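Local coordinates for CAMK/CAMK2 protein kinase (Salpingoeca rosetta, PDB 5IG1) that probably phosphorylates serine and threonine residues of proteins with ATP, as a calcium/calmodulin-dependent kinase of the CaMKII type, represented here by its kinase domain, at residues 77-82 with 157-162. Sequence-based numbering, arbitrary orientation.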
loop_
_atom_site.group_PDB
_atom_site.type_symbol
_atom_site.label_atom_id
_atom_site.label_comp_id
_atom_site.label_asym_id
_atom_site.label_seq_id
_atom_site.Cartn_x
_atom_site.Cartn_y
_atom_site.Cartn_z
ATOM N N HIS A 77 -2.818 -10.978 -3.771
ATOM C CA HIS A 77 -2.858 -9.843 -2.860
ATOM C C HIS A 77 -2.401 -8.550 -3.517
ATOM O O HIS A 77 -1.957 -7.621 -2.828
ATOM C CB HIS A 77 -2.037 -10.159 -1.614
ATOM C CG HIS A 77 -2.528 -11.373 -0.898
ATOM N ND1 HIS A 77 -3.777 -11.435 -0.319
ATOM C CD2 HIS A 77 -1.972 -12.594 -0.725
ATOM C CE1 HIS A 77 -3.954 -12.629 0.213
ATOM N NE2 HIS A 77 -2.873 -13.352 -0.021
ATOM N N ILE A 78 -2.503 -8.481 -4.839
ATOM C CA ILE A 78 -2.312 -7.261 -5.608
ATOM C C ILE A 78 -3.575 -7.060 -6.426
ATOM O O ILE A 78 -3.977 -7.960 -7.174
ATOM C CB ILE A 78 -1.086 -7.349 -6.526
ATOM C CG1 ILE A 78 0.188 -7.548 -5.713
ATOM C CG2 ILE A 78 -0.979 -6.102 -7.383
ATOM C CD1 ILE A 78 1.387 -7.781 -6.578
ATOM N N VAL A 79 -4.203 -5.893 -6.278
ATOM C CA VAL A 79 -5.380 -5.545 -7.067
ATOM C C VAL A 79 -5.044 -5.650 -8.547
ATOM O O VAL A 79 -4.272 -4.846 -9.077
ATOM C CB VAL A 79 -5.893 -4.137 -6.728
ATOM C CG1 VAL A 79 -7.007 -3.756 -7.687
ATOM C CG2 VAL A 79 -6.381 -4.080 -5.289
ATOM N N SER A 80 -5.628 -6.638 -9.221
ATOM C CA SER A 80 -5.253 -6.949 -10.590
ATOM C C SER A 80 -5.864 -5.947 -11.556
ATOM O O SER A 80 -7.075 -5.698 -11.528
ATOM C CB SER A 80 -5.695 -8.367 -10.961
ATOM O OG SER A 80 -4.812 -9.336 -10.418
ATOM N N MET A 81 -5.022 -5.382 -12.420
ATOM C CA MET A 81 -5.496 -4.567 -13.530
ATOM C C MET A 81 -5.955 -5.489 -14.652
ATOM O O MET A 81 -5.140 -6.185 -15.268
ATOM C CB MET A 81 -4.406 -3.622 -14.019
ATOM C CG MET A 81 -4.904 -2.641 -15.056
ATOM S SD MET A 81 -3.607 -1.566 -15.661
ATOM C CE MET A 81 -2.610 -2.759 -16.548
ATOM N N ARG A 82 -7.262 -5.499 -14.911
ATOM C CA ARG A 82 -7.812 -6.308 -15.992
ATOM C C ARG A 82 -7.295 -5.839 -17.349
ATOM O O ARG A 82 -6.749 -6.625 -18.131
ATOM C CB ARG A 82 -9.337 -6.253 -15.950
ATOM C CG ARG A 82 -9.940 -6.728 -14.651
ATOM C CD ARG A 82 -9.454 -8.126 -14.285
ATOM N NE ARG A 82 -10.221 -8.673 -13.170
ATOM C CZ ARG A 82 -9.793 -9.639 -12.367
ATOM N NH1 ARG A 82 -8.590 -10.162 -12.542
ATOM N NH2 ARG A 82 -10.565 -10.070 -11.384
ATOM N N PRO A 157 -9.289 -11.015 1.724
ATOM C CA PRO A 157 -7.846 -10.846 1.546
ATOM C C PRO A 157 -7.447 -9.381 1.463
ATOM O O PRO A 157 -8.163 -8.543 0.910
ATOM C CB PRO A 157 -7.571 -11.573 0.225
ATOM C CG PRO A 157 -8.851 -11.454 -0.522
ATOM C CD PRO A 157 -9.938 -11.539 0.509
ATOM N N VAL A 158 -6.285 -9.082 2.032
ATOM C CA VAL A 158 -5.670 -7.773 1.862
ATOM C C VAL A 158 -5.002 -7.727 0.497
ATOM O O VAL A 158 -4.298 -8.664 0.102
ATOM C CB VAL A 158 -4.660 -7.495 2.984
ATOM C CG1 VAL A 158 -3.951 -6.173 2.743
ATOM C CG2 VAL A 158 -5.358 -7.496 4.333
ATOM N N LYS A 159 -5.230 -6.639 -0.231
ATOM C CA LYS A 159 -4.651 -6.430 -1.549
ATOM C C LYS A 159 -3.993 -5.062 -1.583
ATOM O O LYS A 159 -4.611 -4.071 -1.183
ATOM C CB LYS A 159 -5.719 -6.524 -2.637
ATOM C CG LYS A 159 -6.277 -7.923 -2.848
ATOM C CD LYS A 159 -7.460 -7.881 -3.792
ATOM C CE LYS A 159 -8.006 -9.267 -4.053
ATOM N NZ LYS A 159 -7.266 -9.952 -5.145
ATOM N N ILE A 160 -2.739 -5.003 -2.047
ATOM C CA ILE A 160 -2.061 -3.723 -2.208
ATOM C C ILE A 160 -2.398 -3.175 -3.585
ATOM O O ILE A 160 -2.797 -3.912 -4.491
ATOM C CB ILE A 160 -0.539 -3.837 -2.001
ATOM C CG1 ILE A 160 0.110 -4.599 -3.147
ATOM C CG2 ILE A 160 -0.239 -4.536 -0.681
ATOM C CD1 ILE A 160 1.619 -4.726 -2.990
ATOM N N THR A 161 -2.247 -1.863 -3.749
ATOM C CA THR A 161 -2.720 -1.206 -4.963
ATOM C C THR A 161 -1.970 0.110 -5.153
ATOM O O THR A 161 -1.031 0.427 -4.418
ATOM C CB THR A 161 -4.233 -0.989 -4.897
ATOM O OG1 THR A 161 -4.688 -0.384 -6.112
ATOM C CG2 THR A 161 -4.582 -0.086 -3.723
ATOM N N ASP A 162 -2.398 0.873 -6.162
ATOM C CA ASP A 162 -1.790 2.146 -6.545
ATOM C C ASP A 162 -0.286 2.019 -6.794
ATOM O O ASP A 162 0.528 2.343 -5.925
ATOM C CB ASP A 162 -2.076 3.211 -5.485
ATOM C CG ASP A 162 -1.608 4.588 -5.908
ATOM O OD1 ASP A 162 -1.361 4.781 -7.121
ATOM O OD2 ASP A 162 -1.487 5.477 -5.036
#
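Two backbone hydrogen bonds frame Ile78 against Ile160: Ile160 N donates to His77 O at 2.8 Å, and Val79 N donates to Ile160 O at 3.0 Å, the latter nearly straight at the hydrogen (168°). Together they make a single parallel beta bridge, with both bonds converging on Ile160. Lys159 CA also lies 3.2 Å from His77 O, as a CA-H...O contact.

The third hydrogen bond comes from a side chain. The His77 ring carries ND1 to within 2.9 Å of Val158 O, bent at the hydrogen (133°) and with the oxygen somewhat off the ring plane. CG stands anti to the carbonyl carbon (chi1 -59°), beside the backbone N. At the ring edge Pro157 CB meets CE1, the two side chains crossing at about a right angle.

Apolar contacts fall on two sides of the bridge. Ile78 and Ile160 lie side by side, pointing the same way, CG1 to CG1 at 3.9 Å. Val79 instead puts CG2 between Lys159 CB (3.7 Å) and Thr161 CB (3.8 Å). The lysine chain then bends at chi4, and NZ is held by Glu76 O and a salt bridge to Glu96.

In this protein kinase fold the bridge ties the segment entering strand 81-86 of the N-lobe sheet to strand 158-160, just ahead of the Asp162-Phe163-Gly164 (DFG) motif. Strand 147-149 pairs with 158-160, helix 115-134 packs against His77 and Ile78, and strand 90-96 touches Val79.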